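Local coordinates for protein pullulanase (Bacillus acidopullulyticus, PDB 2WAN) that hydrolyses the alpha-1,6-glycosidic linkages of pullulan and, as an alpha-amylase-family enzyme, probably the alpha-1,6 branch points of starch polysaccharides too, at residues M598-V603 and K629-K634; V552-T557 and L604-Y609; F692-Q697 and G788-Y793. All blocks are in the same frame, centred on the assembly; numbering follows the deposited sequence.

Interaction 1 (M598-V603 and K629-K634); sequences MAQKFV and KDTMAK. With ACT (acetate ion), chain O.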
ATOM      1  N   MET A 598      17.202   1.395  -5.600  1.00 16.10           N
ATOM      2  CA  MET A 598      16.866   1.076  -6.999  1.00 16.05           C
ATOM      3  C   MET A 598      15.516   0.383  -7.135  1.00 14.42           C
ATOM      4  O   MET A 598      14.871   0.484  -8.179  1.00 15.46           O
ATOM      5  CB  MET A 598      17.982   0.293  -7.701  1.00 15.98           C
ATOM      6  CG  MET A 598      19.256   1.126  -7.971  1.00 14.43           C
ATOM      7  SD  MET A 598      19.077   2.603  -8.985  1.00 15.78           S
ATOM      8  CE  MET A 598      18.737   1.894 -10.592  1.00 15.34           C
ATOM      9  N   ALA A 599      15.086  -0.312  -6.082  1.00 15.30           N
ATOM     10  CA  ALA A 599      13.750  -0.894  -6.067  1.00 14.88           C
ATOM     11  C   ALA A 599      12.730   0.252  -5.926  1.00 14.61           C
ATOM     12  O   ALA A 599      11.721   0.315  -6.656  1.00 13.75           O
ATOM     13  CB  ALA A 599      13.633  -1.909  -4.938  1.00 15.56           C
ATOM     14  N   GLN A 600      13.002   1.181  -5.013  1.00 12.26           N
ATOM     15  CA  GLN A 600      12.163   2.378  -4.896  1.00 13.11           C
ATOM     16  C   GLN A 600      12.100   3.152  -6.223  1.00 14.23           C
ATOM     17  O   GLN A 600      11.024   3.585  -6.648  1.00 14.24           O
ATOM     18  CB  GLN A 600      12.675   3.295  -3.772  1.00 15.84           C
ATOM     19  CG  GLN A 600      11.749   4.499  -3.461  1.00 16.31           C
ATOM     20  CD  GLN A 600      12.430   5.493  -2.533  1.00 16.56           C
ATOM     21  OE1 GLN A 600      13.412   6.128  -2.912  1.00 18.57           O
ATOM     22  NE2 GLN A 600      11.926   5.610  -1.306  1.00 16.44           N
ATOM     23  N   LYS A 601      13.253   3.337  -6.866  1.00 12.21           N
ATOM     24  CA  LYS A 601      13.298   4.016  -8.167  1.00 12.58           C
ATOM     25  C   LYS A 601      12.434   3.311  -9.207  1.00 13.23           C
ATOM     26  O   LYS A 601      11.769   3.986  -9.998  1.00 13.43           O
ATOM     27  CB  LYS A 601      14.743   4.146  -8.668  1.00 12.15           C
ATOM     28  CG  LYS A 601      14.845   4.747 -10.086  1.00 14.71           C
ATOM     29  CD  LYS A 601      16.301   4.879 -10.517  1.00 17.47           C
ATOM     30  CE  LYS A 601      16.444   5.259 -12.000  1.00 18.97           C
ATOM     31  NZ  LYS A 601      15.518   6.369 -12.416  1.00 20.14           N
ATOM     32  N   PHE A 602      12.420   1.973  -9.191  1.00 12.82           N
ATOM     33  CA  PHE A 602      11.592   1.226 -10.123  1.00 11.58           C
ATOM     34  C   PHE A 602      10.114   1.619  -9.976  1.00 12.46           C
ATOM     35  O   PHE A 602       9.399   1.801 -10.968  1.00 13.73           O
ATOM     36  CB  PHE A 602      11.736  -0.301  -9.935  1.00 13.09           C
ATOM     37  CG  PHE A 602      10.772  -1.082 -10.790  1.00 13.46           C
ATOM     38  CD1 PHE A 602      11.095  -1.367 -12.113  1.00 12.94           C
ATOM     39  CD2 PHE A 602       9.501  -1.460 -10.308  1.00 12.53           C
ATOM     40  CE1 PHE A 602      10.200  -2.049 -12.944  1.00 14.54           C
ATOM     41  CE2 PHE A 602       8.609  -2.137 -11.139  1.00 11.76           C
ATOM     42  CZ  PHE A 602       8.965  -2.426 -12.455  1.00 12.31           C
ATOM     43  N   VAL A 603       9.658   1.715  -8.733  1.00 11.58           N
ATOM     44  CA  VAL A 603       8.269   2.092  -8.473  1.00 12.73           C
ATOM     45  C   VAL A 603       8.017   3.537  -8.899  1.00 10.69           C
ATOM     46  O   VAL A 603       7.017   3.828  -9.572  1.00 10.02           O
ATOM     47  CB  VAL A 603       7.891   1.865  -6.981  1.00 13.30           C
ATOM     48  CG1 VAL A 603       6.454   2.369  -6.690  1.00 14.25           C
ATOM     49  CG2 VAL A 603       8.008   0.386  -6.647  1.00 14.14           C
ATOM     50  N   LYS A 629       6.490   4.825   4.529  1.00 14.35           N
ATOM     51  CA  LYS A 629       6.262   6.279   4.578  1.00 16.12           C
ATOM     52  C   LYS A 629       7.170   7.062   3.651  1.00 17.21           C
ATOM     53  O   LYS A 629       6.700   7.916   2.908  1.00 16.71           O
ATOM     54  CB  LYS A 629       6.432   6.828   6.004  1.00 18.68           C
ATOM     55  CG  LYS A 629       5.294   6.529   6.945  1.00 27.39           C
ATOM     56  CD  LYS A 629       5.722   6.751   8.401  1.00 30.17           C
ATOM     57  CE  LYS A 629       5.896   8.215   8.737  1.00 34.02           C
ATOM     58  NZ  LYS A 629       6.155   8.372  10.212  1.00 28.08           N
ATOM     59  N   ASP A 630       8.476   6.780   3.703  1.00 16.37           N
ATOM     60  CA  ASP A 630       9.441   7.519   2.910  1.00 17.67           C
ATOM     61  C   ASP A 630       9.147   7.391   1.426  1.00 15.49           C
ATOM     62  O   ASP A 630       9.173   8.376   0.687  1.00 17.46           O
ATOM     63  CB  ASP A 630      10.864   7.046   3.233  1.00 18.37           C
ATOM     64  CG  ASP A 630      11.333   7.513   4.615  1.00 25.21           C
ATOM     65  OD1 ASP A 630      10.605   8.284   5.275  1.00 31.91           O
ATOM     66  OD2 ASP A 630      12.437   7.106   5.035  1.00 34.60           O
ATOM     67  N   THR A 631       8.828   6.170   1.011  1.00 15.36           N
ATOM     68  CA  THR A 631       8.463   5.898  -0.378  1.00 14.53           C
ATOM     69  C   THR A 631       7.172   6.607  -0.807  1.00 13.34           C
ATOM     70  O   THR A 631       7.127   7.221  -1.874  1.00 14.90           O
ATOM     71  CB  THR A 631       8.390   4.383  -0.626  1.00 13.82           C
ATOM     72  OG1 THR A 631       9.700   3.821  -0.435  1.00 17.00           O
ATOM     73  CG2 THR A 631       7.910   4.053  -2.055  1.00 15.98           C
ATOM     74  N   MET A 632       6.134   6.546   0.027  1.00 13.28           N
ATOM     75  CA  MET A 632       4.865   7.205  -0.314  1.00 14.75           C
ATOM     76  C   MET A 632       4.994   8.731  -0.378  1.00 14.44           C
ATOM     77  O   MET A 632       4.355   9.387  -1.190  1.00 14.54           O
ATOM     78  CB  MET A 632       3.752   6.817   0.664  1.00 13.59           C
ATOM     79  CG  MET A 632       3.301   5.352   0.604  1.00 13.03           C
ATOM     80  SD  MET A 632       3.040   4.715  -1.071  1.00 14.82           S
ATOM     81  CE  MET A 632       1.977   5.936  -1.800  1.00 14.07           C
ATOM     82  N   ALA A 633       5.812   9.289   0.511  1.00 14.25           N
ATOM     83  CA  ALA A 633       6.093  10.711   0.467  1.00 12.62           C
ATOM     84  C   ALA A 633       6.733  11.071  -0.875  1.00 13.71           C
ATOM     85  O   ALA A 633       6.392  12.086  -1.476  1.00 14.70           O
ATOM     86  CB  ALA A 633       7.002  11.108   1.647  1.00 15.24           C
ATOM     87  N   LYS A 634       7.662  10.236  -1.346  1.00 12.66           N
ATOM     88  CA  LYS A 634       8.337  10.522  -2.622  1.00 14.88           C
ATOM     89  C   LYS A 634       7.406  10.368  -3.819  1.00 13.71           C
ATOM     90  O   LYS A 634       7.455  11.174  -4.757  1.00 14.94           O
ATOM     91  CB  LYS A 634       9.578   9.661  -2.815  1.00 14.76           C
ATOM     92  CG  LYS A 634      10.746  10.042  -1.934  1.00 20.36           C
ATOM     93  CD  LYS A 634      11.938   9.147  -2.247  1.00 27.08           C
ATOM     94  CE  LYS A 634      13.195   9.632  -1.552  1.00 32.75           C
ATOM     95  NZ  LYS A 634      14.309   8.698  -1.875  1.00 35.37           N
TER
HETATM   96  C   ACT O1935      10.332   2.960   3.143  1.00 30.42           C
HETATM   97  O   ACT O1935       9.745   3.834   2.451  1.00 25.92           O
HETATM   98  OXT ACT O1935      10.434   3.151   4.374  1.00 29.11           O
HETATM   99  CH3 ACT O1935      10.879   1.715   2.546  1.00 29.25           C
HETATM  100  O   HOH W   1      13.395   7.103   0.776  1.00 28.09           O
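Gln600 reaches out from helix 597-614 and lays its amide against the first turns of helix 629-642, where Thr631 and Lys634 receive it. Segment 629-634 begins at Lys629, whose ammonium group turns elsewhere to Gln670. Asp630 only borders the contact: its backbone N is bonded to Gln664, and its CB packs near an acetate ion, probably from the crystallisation liquor, that sits at this helix start. Thr631 is the hub. Its OG1 accepts Gln600 NE2 at 3.0 Å, the N-H pointing almost straight at it (172°) and the oxygen lying in the amide plane. The same OG1 gives its own proton to the acetate atom O at 2.9 Å, and Thr631 N donates to this acetate O as well, also at 2.9 Å. The hydroxyl thus accepts from the glutamine and donates to the anion, whose charge is likely to be eased by the helix N-terminus. One turn later, Lys634 stretches its extended chain across the glutamine at about a right angle, so that Lys634 NZ meets Gln600 OE1 at 2.9 Å, tilted somewhat from the carbonyl plane, while Lys634 CD lies 3.7 Å from Gln600 CD. Water 1 accepts from Gln600 NE2 at 3.0 Å and, weakly, from Lys634 NZ. With both ends of the amide engaged, its flip is settled: the nitrogen faces the threonine and the oxygen the lysine. Gln600 gains this reach because its CG stands anti to the backbone N (chi1 -173°) and the chain runs on extended. The axes of segments 598-603 and 629-634 approach to 10.8 Å and run at 36° to each other; their helices flank strand 618-621 in sequence, as neighbouring outer helices of the alpha-amylase (beta/alpha)8 barrel do.

Interaction 2 (V552-T557 and L604-Y609); sequences VVYNHT and LDSVNY
The ring of Tyr554 is met at its edge, near the ring plane, by Ser606 OG, while Val607 CG1 comes in obliquely and touches Tyr554 CE2 at 3.7 Å. Tyr514 brings a second ring against Tyr554, the two planes about 20° apart, and Val603 and Trp610 of helix 597-614 add further packing, so that the tyrosine ring is sunk among valine and aromatic groups. The phenol end is polar: Tyr554 OH donates to Ser606 OG over a short 2.7 Å, and Ser606 CB follows the hydroxyl, 3.7 Å from Tyr554 CE1. Ser606 turns its OG anti to its own backbone N (chi1 -172°), which swings the hydroxyl off the helix surface and toward the tyrosine.

Tyr554 itself stands in a type I beta turn from Val553 to His556, just after strand 547-552. The sequence there agrees with the first conserved region of alpha-amylase-family enzymes, at the end of the third barrel strand, and Asn555 ND2 of the same turn is bonded to Asp622 beyond the fourth. The tyrosine points from this turn into the layer between barrel and helix. On the helix, Asn608 ND2 donates both to Leu604 O, at 2.8 Å and with that oxygen in the asparagine amide plane, and to Glu638 OE1 of helix 629-642, a pair of bonds that probably fixes the rotation of the amide.

All three residues that touch across the contact are buried. Ser606 OG, which accepts from Tyr554 OH, is in turn bonded to Asn515 OD1, forming a short polar relay that satisfies the serine hydroxyl as donor and acceptor at once and ties the turn to the helix.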
ATOM      1  N   VAL A 552      -2.909  -0.562  -8.147  1.00  9.24           N
ATOM      2  CA  VAL A 552      -1.546  -1.038  -8.475  1.00  9.15           C
ATOM      3  C   VAL A 552      -0.953  -1.851  -7.327  1.00 11.29           C
ATOM      4  O   VAL A 552      -1.202  -1.563  -6.146  1.00 11.63           O
ATOM      5  CB  VAL A 552      -0.600   0.146  -8.869  1.00  9.01           C
ATOM      6  CG1 VAL A 552      -1.027   0.754 -10.235  1.00  8.44           C
ATOM      7  CG2 VAL A 552      -0.619   1.231  -7.782  1.00  8.78           C
ATOM      8  N   VAL A 553      -0.167  -2.863  -7.686  1.00 11.01           N
ATOM      9  CA  VAL A 553       0.292  -3.884  -6.752  1.00 12.47           C
ATOM     10  C   VAL A 553       1.829  -3.937  -6.741  1.00 11.52           C
ATOM     11  O   VAL A 553       2.428  -4.988  -7.009  1.00 16.68           O
ATOM     12  CB  VAL A 553      -0.321  -5.270  -7.112  1.00 12.16           C
ATOM     13  CG1 VAL A 553      -0.137  -6.299  -5.982  1.00 15.68           C
ATOM     14  CG2 VAL A 553      -1.837  -5.127  -7.490  1.00 12.57           C
ATOM     15  N   TYR A 554       2.445  -2.807  -6.389  1.00 13.04           N
ATOM     16  CA  TYR A 554       3.907  -2.709  -6.232  1.00 14.56           C
ATOM     17  C   TYR A 554       4.438  -3.428  -5.002  1.00 15.12           C
ATOM     18  O   TYR A 554       5.646  -3.588  -4.873  1.00 15.19           O
ATOM     19  CB  TYR A 554       4.402  -1.242  -6.251  1.00 12.51           C
ATOM     20  CG  TYR A 554       4.110  -0.580  -7.578  1.00 11.69           C
ATOM     21  CD1 TYR A 554       4.836  -0.934  -8.725  1.00  9.82           C
ATOM     22  CD2 TYR A 554       3.077   0.351  -7.706  1.00 11.97           C
ATOM     23  CE1 TYR A 554       4.540  -0.362  -9.987  1.00 11.13           C
ATOM     24  CE2 TYR A 554       2.782   0.938  -8.958  1.00 13.70           C
ATOM     25  CZ  TYR A 554       3.517   0.568 -10.088  1.00  8.77           C
ATOM     26  OH  TYR A 554       3.197   1.137 -11.301  1.00 11.33           O
ATOM     27  N   ASN A 555       3.561  -3.877  -4.105  1.00 13.02           N
ATOM     28  CA  ASN A 555       4.030  -4.428  -2.827  1.00 12.04           C
ATOM     29  C   ASN A 555       4.583  -5.863  -2.895  1.00 13.57           C
ATOM     30  O   ASN A 555       5.237  -6.297  -1.949  1.00 15.28           O
ATOM     31  CB  ASN A 555       2.925  -4.344  -1.761  1.00 12.69           C
ATOM     32  CG  ASN A 555       1.767  -5.280  -2.056  1.00 13.74           C
ATOM     33  OD1 ASN A 555       1.885  -6.490  -1.875  1.00 14.94           O
ATOM     34  ND2 ASN A 555       0.645  -4.730  -2.523  1.00 15.48           N
ATOM     35  N   HIS A 556       4.289  -6.592  -3.982  1.00 13.50           N
ATOM     36  CA  HIS A 556       4.784  -7.967  -4.192  1.00 13.01           C
ATOM     37  C   HIS A 556       4.661  -8.368  -5.670  1.00 15.83           C
ATOM     38  O   HIS A 556       3.892  -7.763  -6.409  1.00 15.47           O
ATOM     39  CB  HIS A 556       4.012  -8.992  -3.327  1.00 14.36           C
ATOM     40  CG  HIS A 556       2.622  -9.280  -3.815  1.00 14.81           C
ATOM     41  ND1 HIS A 556       2.310 -10.394  -4.567  1.00 18.17           N
ATOM     42  CD2 HIS A 556       1.460  -8.599  -3.651  1.00  8.98           C
ATOM     43  CE1 HIS A 556       1.015 -10.383  -4.848  1.00 11.29           C
ATOM     44  NE2 HIS A 556       0.478  -9.306  -4.300  1.00 15.62           N
ATOM     45  N   THR A 557       5.396  -9.397  -6.089  1.00 14.51           N
ATOM     46  CA  THR A 557       5.272  -9.938  -7.456  1.00 13.39           C
ATOM     47  C   THR A 557       4.639 -11.322  -7.427  1.00 13.31           C
ATOM     48  O   THR A 557       4.505 -11.927  -6.357  1.00 15.08           O
ATOM     49  CB  THR A 557       6.614 -10.039  -8.201  1.00 16.53           C
ATOM     50  OG1 THR A 557       7.480 -10.924  -7.476  1.00 16.31           O
ATOM     51  CG2 THR A 557       7.261  -8.676  -8.347  1.00 16.89           C
ATOM     52  N   LEU A 604       8.902   4.448  -8.503  1.00 11.55           N
ATOM     53  CA  LEU A 604       8.733   5.843  -8.891  1.00 11.44           C
ATOM     54  C   LEU A 604       8.708   6.014 -10.409  1.00 13.45           C
ATOM     55  O   LEU A 604       7.867   6.746 -10.939  1.00 12.36           O
ATOM     56  CB  LEU A 604       9.846   6.714  -8.287  1.00 10.98           C
ATOM     57  CG  LEU A 604       9.791   6.861  -6.761  1.00 14.47           C
ATOM     58  CD1 LEU A 604      11.164   7.312  -6.213  1.00 19.51           C
ATOM     59  CD2 LEU A 604       8.700   7.843  -6.369  1.00 15.54           C
ATOM     60  N   ASP A 605       9.642   5.365 -11.103  1.00 12.66           N
ATOM     61  CA  ASP A 605       9.665   5.448 -12.570  1.00 13.31           C
ATOM     62  C   ASP A 605       8.351   4.904 -13.155  1.00 11.70           C
ATOM     63  O   ASP A 605       7.796   5.483 -14.094  1.00 11.63           O
ATOM     64  CB  ASP A 605      10.827   4.659 -13.161  1.00 14.37           C
ATOM     65  CG  ASP A 605      12.180   5.316 -12.921  1.00 14.48           C
ATOM     66  OD1 ASP A 605      12.240   6.496 -12.556  1.00 15.31           O
ATOM     67  OD2 ASP A 605      13.188   4.626 -13.111  1.00 13.80           O
ATOM     68  N   SER A 606       7.855   3.809 -12.575  1.00 10.62           N
ATOM     69  CA  SER A 606       6.623   3.184 -13.085  1.00  9.67           C
ATOM     70  C   SER A 606       5.399   4.102 -12.956  1.00 10.07           C
ATOM     71  O   SER A 606       4.664   4.291 -13.922  1.00  9.47           O
ATOM     72  CB  SER A 606       6.350   1.853 -12.390  1.00 10.81           C
ATOM     73  OG  SER A 606       5.259   1.196 -13.024  1.00 11.11           O
ATOM     74  N   VAL A 607       5.173   4.674 -11.776  1.00 10.79           N
ATOM     75  CA  VAL A 607       3.972   5.513 -11.601  1.00  9.81           C
ATOM     76  C   VAL A 607       4.092   6.778 -12.473  1.00 11.26           C
ATOM     77  O   VAL A 607       3.106   7.243 -13.030  1.00 12.44           O
ATOM     78  CB  VAL A 607       3.627   5.845 -10.118  1.00 11.46           C
ATOM     79  CG1 VAL A 607       3.180   4.584  -9.372  1.00 11.86           C
ATOM     80  CG2 VAL A 607       4.795   6.530  -9.398  1.00 13.92           C
ATOM     81  N   ASN A 608       5.303   7.306 -12.619  1.00 11.89           N
ATOM     82  CA  ASN A 608       5.497   8.437 -13.535  1.00 11.72           C
ATOM     83  C   ASN A 608       5.135   8.066 -14.964  1.00 10.88           C
ATOM     84  O   ASN A 608       4.516   8.862 -15.665  1.00 12.50           O
ATOM     85  CB  ASN A 608       6.930   8.958 -13.487  1.00 11.63           C
ATOM     86  CG  ASN A 608       7.134   9.972 -12.375  1.00 18.66           C
ATOM     87  OD1 ASN A 608       6.852  11.160 -12.543  1.00 25.05           O
ATOM     88  ND2 ASN A 608       7.622   9.507 -11.235  1.00 23.29           N
ATOM     89  N   TYR A 609       5.538   6.862 -15.375  1.00 11.08           N
ATOM     90  CA  TYR A 609       5.288   6.380 -16.738  1.00 10.86           C
ATOM     91  C   TYR A 609       3.778   6.250 -16.972  1.00 11.13           C
ATOM     92  O   TYR A 609       3.272   6.690 -18.021  1.00 10.95           O
ATOM     93  CB  TYR A 609       5.982   5.026 -16.987  1.00 10.59           C
ATOM     94  CG  TYR A 609       5.546   4.374 -18.282  1.00 10.00           C
ATOM     95  CD1 TYR A 609       5.939   4.904 -19.527  1.00 13.64           C
ATOM     96  CD2 TYR A 609       4.729   3.242 -18.277  1.00 12.21           C
ATOM     97  CE1 TYR A 609       5.543   4.297 -20.728  1.00 10.90           C
ATOM     98  CE2 TYR A 609       4.310   2.635 -19.476  1.00 14.09           C
ATOM     99  CZ  TYR A 609       4.723   3.171 -20.697  1.00 10.67           C
ATOM    100  OH  TYR A 609       4.306   2.589 -21.877  1.00 11.03           O
TER

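Interaction 3 (F692-Q697 and G788-Y793); sequences FDKTAQ and GNDNSY
Lys694 and Asp790 join two surface loops by charge. The lysine, extended beyond CG, crosses the aspartate side chain at about a right angle, and it is Lys694 CE that comes nearer, 3.1 Å from Asp790 OD2. Lys694 NZ lies 3.4 Å from Asp790 OD2, a salt bridge rather than a hydrogen bond, so the attraction depends on proximity more than on a directed N-H. Asp790 presents this oxygen with its CG between the backbone N and the carbonyl carbon (chi1 68°). With an alanine in its place, the lysine ammonium would probably lose its charged mate and be freer to swing, held to segment 788-793 by no more than a water bridge.

That bridge is water 2, which accepts from Lys694 NZ at 2.9 Å and donates to Gly788 O at 2.6 Å. The ammonium group is therefore linked through the water to the backbone carbonyl of Gly788 as well as to the carboxylate.

Segment 692-697 belongs to the connection between the sixth and seventh strands of the catalytic barrel, and segment 788-793 to the loop leaving the eighth. Helix 740-747 serves both: Lys743 NZ is bonded to Lys694 O and Ala696 O, and Asp742 OD2 accepts from Gly788 N.

Hydrogen bonds within each loop form two Asx turns. Asp693 OD1 accepts Thr695 N at 3.0 Å, approached from above the carboxylate plane, in an Asx turn that sits inside a type I beta turn from Asp693 to Ala696, with Ala696 N donating to Asp693 O. Lys694 thus stands on a braced corner. A second Asx turn spans Asp790: Asn791 N donates to Asn789 OD1 at 2.9 Å, in the carbonyl plane and fairly straight (161°).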
ATOM      1  N   PHE A 692     -14.613  -9.614  10.560  1.00 24.40           N
ATOM      2  CA  PHE A 692     -14.422 -11.033  10.921  1.00 24.87           C
ATOM      3  C   PHE A 692     -15.729 -11.807  11.122  1.00 24.40           C
ATOM      4  O   PHE A 692     -15.778 -13.023  10.905  1.00 23.12           O
ATOM      5  CB  PHE A 692     -13.508 -11.181  12.159  1.00 27.16           C
ATOM      6  CG  PHE A 692     -13.642 -12.521  12.855  1.00 35.00           C
ATOM      7  CD1 PHE A 692     -14.332 -12.629  14.064  1.00 40.90           C
ATOM      8  CD2 PHE A 692     -13.119 -13.679  12.278  1.00 39.69           C
ATOM      9  CE1 PHE A 692     -14.486 -13.865  14.694  1.00 42.78           C
ATOM     10  CE2 PHE A 692     -13.267 -14.918  12.899  1.00 37.76           C
ATOM     11  CZ  PHE A 692     -13.946 -15.009  14.109  1.00 40.34           C
ATOM     12  N   ASP A 693     -16.779 -11.111  11.541  1.00 22.37           N
ATOM     13  CA  ASP A 693     -18.045 -11.745  11.868  1.00 21.33           C
ATOM     14  C   ASP A 693     -19.098 -11.454  10.785  1.00 21.40           C
ATOM     15  O   ASP A 693     -19.619 -10.342  10.688  1.00 20.15           O
ATOM     16  CB  ASP A 693     -18.507 -11.271  13.254  1.00 21.41           C
ATOM     17  CG  ASP A 693     -19.804 -11.936  13.713  1.00 25.96           C
ATOM     18  OD1 ASP A 693     -20.352 -12.789  12.985  1.00 25.65           O
ATOM     19  OD2 ASP A 693     -20.291 -11.592  14.812  1.00 31.47           O
ATOM     20  N   LYS A 694     -19.391 -12.459   9.964  1.00 20.50           N
ATOM     21  CA  LYS A 694     -20.361 -12.308   8.877  1.00 20.34           C
ATOM     22  C   LYS A 694     -21.718 -11.860   9.379  1.00 19.15           C
ATOM     23  O   LYS A 694     -22.429 -11.146   8.676  1.00 20.49           O
ATOM     24  CB  LYS A 694     -20.530 -13.611   8.095  1.00 22.13           C
ATOM     25  CG  LYS A 694     -19.457 -13.845   7.063  1.00 27.24           C
ATOM     26  CD  LYS A 694     -19.793 -15.070   6.230  1.00 30.50           C
ATOM     27  CE  LYS A 694     -18.662 -15.410   5.299  1.00 34.26           C
ATOM     28  NZ  LYS A 694     -18.975 -16.641   4.533  1.00 34.64           N
ATOM     29  N   THR A 695     -22.077 -12.281  10.592  1.00 17.15           N
ATOM     30  CA  THR A 695     -23.408 -11.970  11.138  1.00 18.82           C
ATOM     31  C   THR A 695     -23.449 -10.692  12.001  1.00 16.98           C
ATOM     32  O   THR A 695     -24.516 -10.304  12.474  1.00 17.15           O
ATOM     33  CB  THR A 695     -23.997 -13.167  11.925  1.00 21.41           C
ATOM     34  OG1 THR A 695     -23.184 -13.426  13.070  1.00 25.46           O
ATOM     35  CG2 THR A 695     -24.044 -14.420  11.043  1.00 24.37           C
ATOM     36  N   ALA A 696     -22.295 -10.035  12.174  1.00 17.17           N
ATOM     37  CA  ALA A 696     -22.207  -8.785  12.945  1.00 17.63           C
ATOM     38  C   ALA A 696     -23.034  -7.687  12.286  1.00 16.65           C
ATOM     39  O   ALA A 696     -23.031  -7.544  11.063  1.00 17.88           O
ATOM     40  CB  ALA A 696     -20.744  -8.313  13.065  1.00 17.60           C
ATOM     41  N   GLN A 697     -23.745  -6.928  13.107  1.00 15.57           N
ATOM     42  CA  GLN A 697     -24.457  -5.746  12.623  1.00 14.43           C
ATOM     43  C   GLN A 697     -23.627  -4.507  12.954  1.00 14.30           C
ATOM     44  O   GLN A 697     -22.682  -4.568  13.746  1.00 14.51           O
ATOM     45  CB  GLN A 697     -25.859  -5.681  13.227  1.00 15.00           C
ATOM     46  CG  GLN A 697     -26.804  -6.742  12.621  1.00 14.39           C
ATOM     47  CD  GLN A 697     -28.128  -6.863  13.355  1.00 17.02           C
ATOM     48  OE1 GLN A 697     -28.375  -6.167  14.336  1.00 16.71           O
ATOM     49  NE2 GLN A 697     -28.990  -7.750  12.873  1.00 17.70           N
ATOM     50  N   GLY A 788     -23.057 -14.628  -1.926  1.00 16.62           N
ATOM     51  CA  GLY A 788     -22.461 -14.805  -0.617  1.00 15.93           C
ATOM     52  C   GLY A 788     -20.966 -15.040  -0.586  1.00 17.90           C
ATOM     53  O   GLY A 788     -20.388 -15.166   0.489  1.00 18.67           O
ATOM     54  N   ASN A 789     -20.334 -15.107  -1.760  1.00 16.71           N
ATOM     55  CA  ASN A 789     -18.887 -15.283  -1.844  1.00 16.31           C
ATOM     56  C   ASN A 789     -18.166 -14.129  -1.139  1.00 18.67           C
ATOM     57  O   ASN A 789     -18.486 -12.962  -1.375  1.00 17.78           O
ATOM     58  CB  ASN A 789     -18.470 -15.348  -3.320  1.00 15.64           C
ATOM     59  CG  ASN A 789     -17.102 -15.951  -3.510  1.00 15.62           C
ATOM     60  OD1 ASN A 789     -16.111 -15.423  -3.003  1.00 18.15           O
ATOM     61  ND2 ASN A 789     -17.035 -17.058  -4.250  1.00 19.75           N
ATOM     62  N   ASP A 790     -17.193 -14.448  -0.283  1.00 16.29           N
ATOM     63  CA  ASP A 790     -16.486 -13.416   0.490  1.00 18.24           C
ATOM     64  C   ASP A 790     -15.028 -13.204   0.079  1.00 16.09           C
ATOM     65  O   ASP A 790     -14.285 -12.505   0.767  1.00 17.19           O
ATOM     66  CB  ASP A 790     -16.594 -13.669   2.005  1.00 18.04           C
ATOM     67  CG  ASP A 790     -15.834 -14.910   2.462  1.00 25.09           C
ATOM     68  OD1 ASP A 790     -15.076 -15.519   1.673  1.00 24.32           O
ATOM     69  OD2 ASP A 790     -16.000 -15.279   3.638  1.00 31.74           O
ATOM     70  N   ASN A 791     -14.636 -13.798  -1.048  1.00 15.46           N
ATOM     71  CA  ASN A 791     -13.275 -13.684  -1.569  1.00 16.79           C
ATOM     72  C   ASN A 791     -13.228 -14.205  -3.007  1.00 17.69           C
ATOM     73  O   ASN A 791     -12.677 -15.286  -3.304  1.00 17.02           O
ATOM     74  CB  ASN A 791     -12.287 -14.429  -0.662  1.00 18.50           C
ATOM     75  CG  ASN A 791     -10.831 -14.204  -1.061  1.00 20.15           C
ATOM     76  OD1 ASN A 791     -10.451 -13.116  -1.494  1.00 24.08           O
ATOM     77  ND2 ASN A 791     -10.006 -15.236  -0.899  1.00 18.67           N
ATOM     78  N   SER A 792     -13.796 -13.408  -3.911  1.00 15.80           N
ATOM     79  CA  SER A 792     -14.177 -13.891  -5.232  1.00 15.16           C
ATOM     80  C   SER A 792     -13.091 -13.749  -6.320  1.00 16.26           C
ATOM     81  O   SER A 792     -13.420 -13.720  -7.507  1.00 15.57           O
ATOM     82  CB  SER A 792     -15.488 -13.201  -5.666  1.00 15.79           C
ATOM     83  OG  SER A 792     -15.323 -11.781  -5.710  1.00 14.73           O
ATOM     84  N   TYR A 793     -11.820 -13.713  -5.900  1.00 15.75           N
ATOM     85  CA  TYR A 793     -10.655 -13.395  -6.764  1.00 17.56           C
ATOM     86  C   TYR A 793     -10.513 -14.221  -8.047  1.00 17.91           C
ATOM     87  O   TYR A 793     -10.019 -13.720  -9.066  1.00 18.36           O
ATOM     88  CB  TYR A 793      -9.344 -13.432  -5.942  1.00 15.44           C
ATOM     89  CG  TYR A 793      -8.867 -14.829  -5.608  1.00 20.87           C
ATOM     90  CD1 TYR A 793      -7.932 -15.474  -6.426  1.00 23.50           C
ATOM     91  CD2 TYR A 793      -9.351 -15.504  -4.480  1.00 18.99           C
ATOM     92  CE1 TYR A 793      -7.499 -16.765  -6.140  1.00 26.42           C
ATOM     93  CE2 TYR A 793      -8.917 -16.802  -4.178  1.00 25.97           C
ATOM     94  CZ  TYR A 793      -7.991 -17.418  -5.014  1.00 27.34           C
ATOM     95  OH  TYR A 793      -7.552 -18.691  -4.731  1.00 32.76           O
TER
HETATM   96  O   HOH W   2     -21.174 -16.372   2.700  1.00 37.45           O

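Overall arrangement
All three contacts lie on the catalytic (beta/alpha)8 barrel. Interactions 1 and 2, with centres 9 Å apart, both use helix 597-614 and touch: Leu604 packs on Lys634, and Val603 on Tyr554. Their segments alternate along the chain. Because the two contacts share this helix, it is joined both to helix 629-642 and to the turn after strand 547-552. Interaction 3 follows both in sequence and stands apart, its centre about 34 Å from that of interaction 1 and 30 Å from that of interaction 2. The first two contacts therefore form one continuous patch of packing around helix 597-614, whereas the third links later loops at the surface.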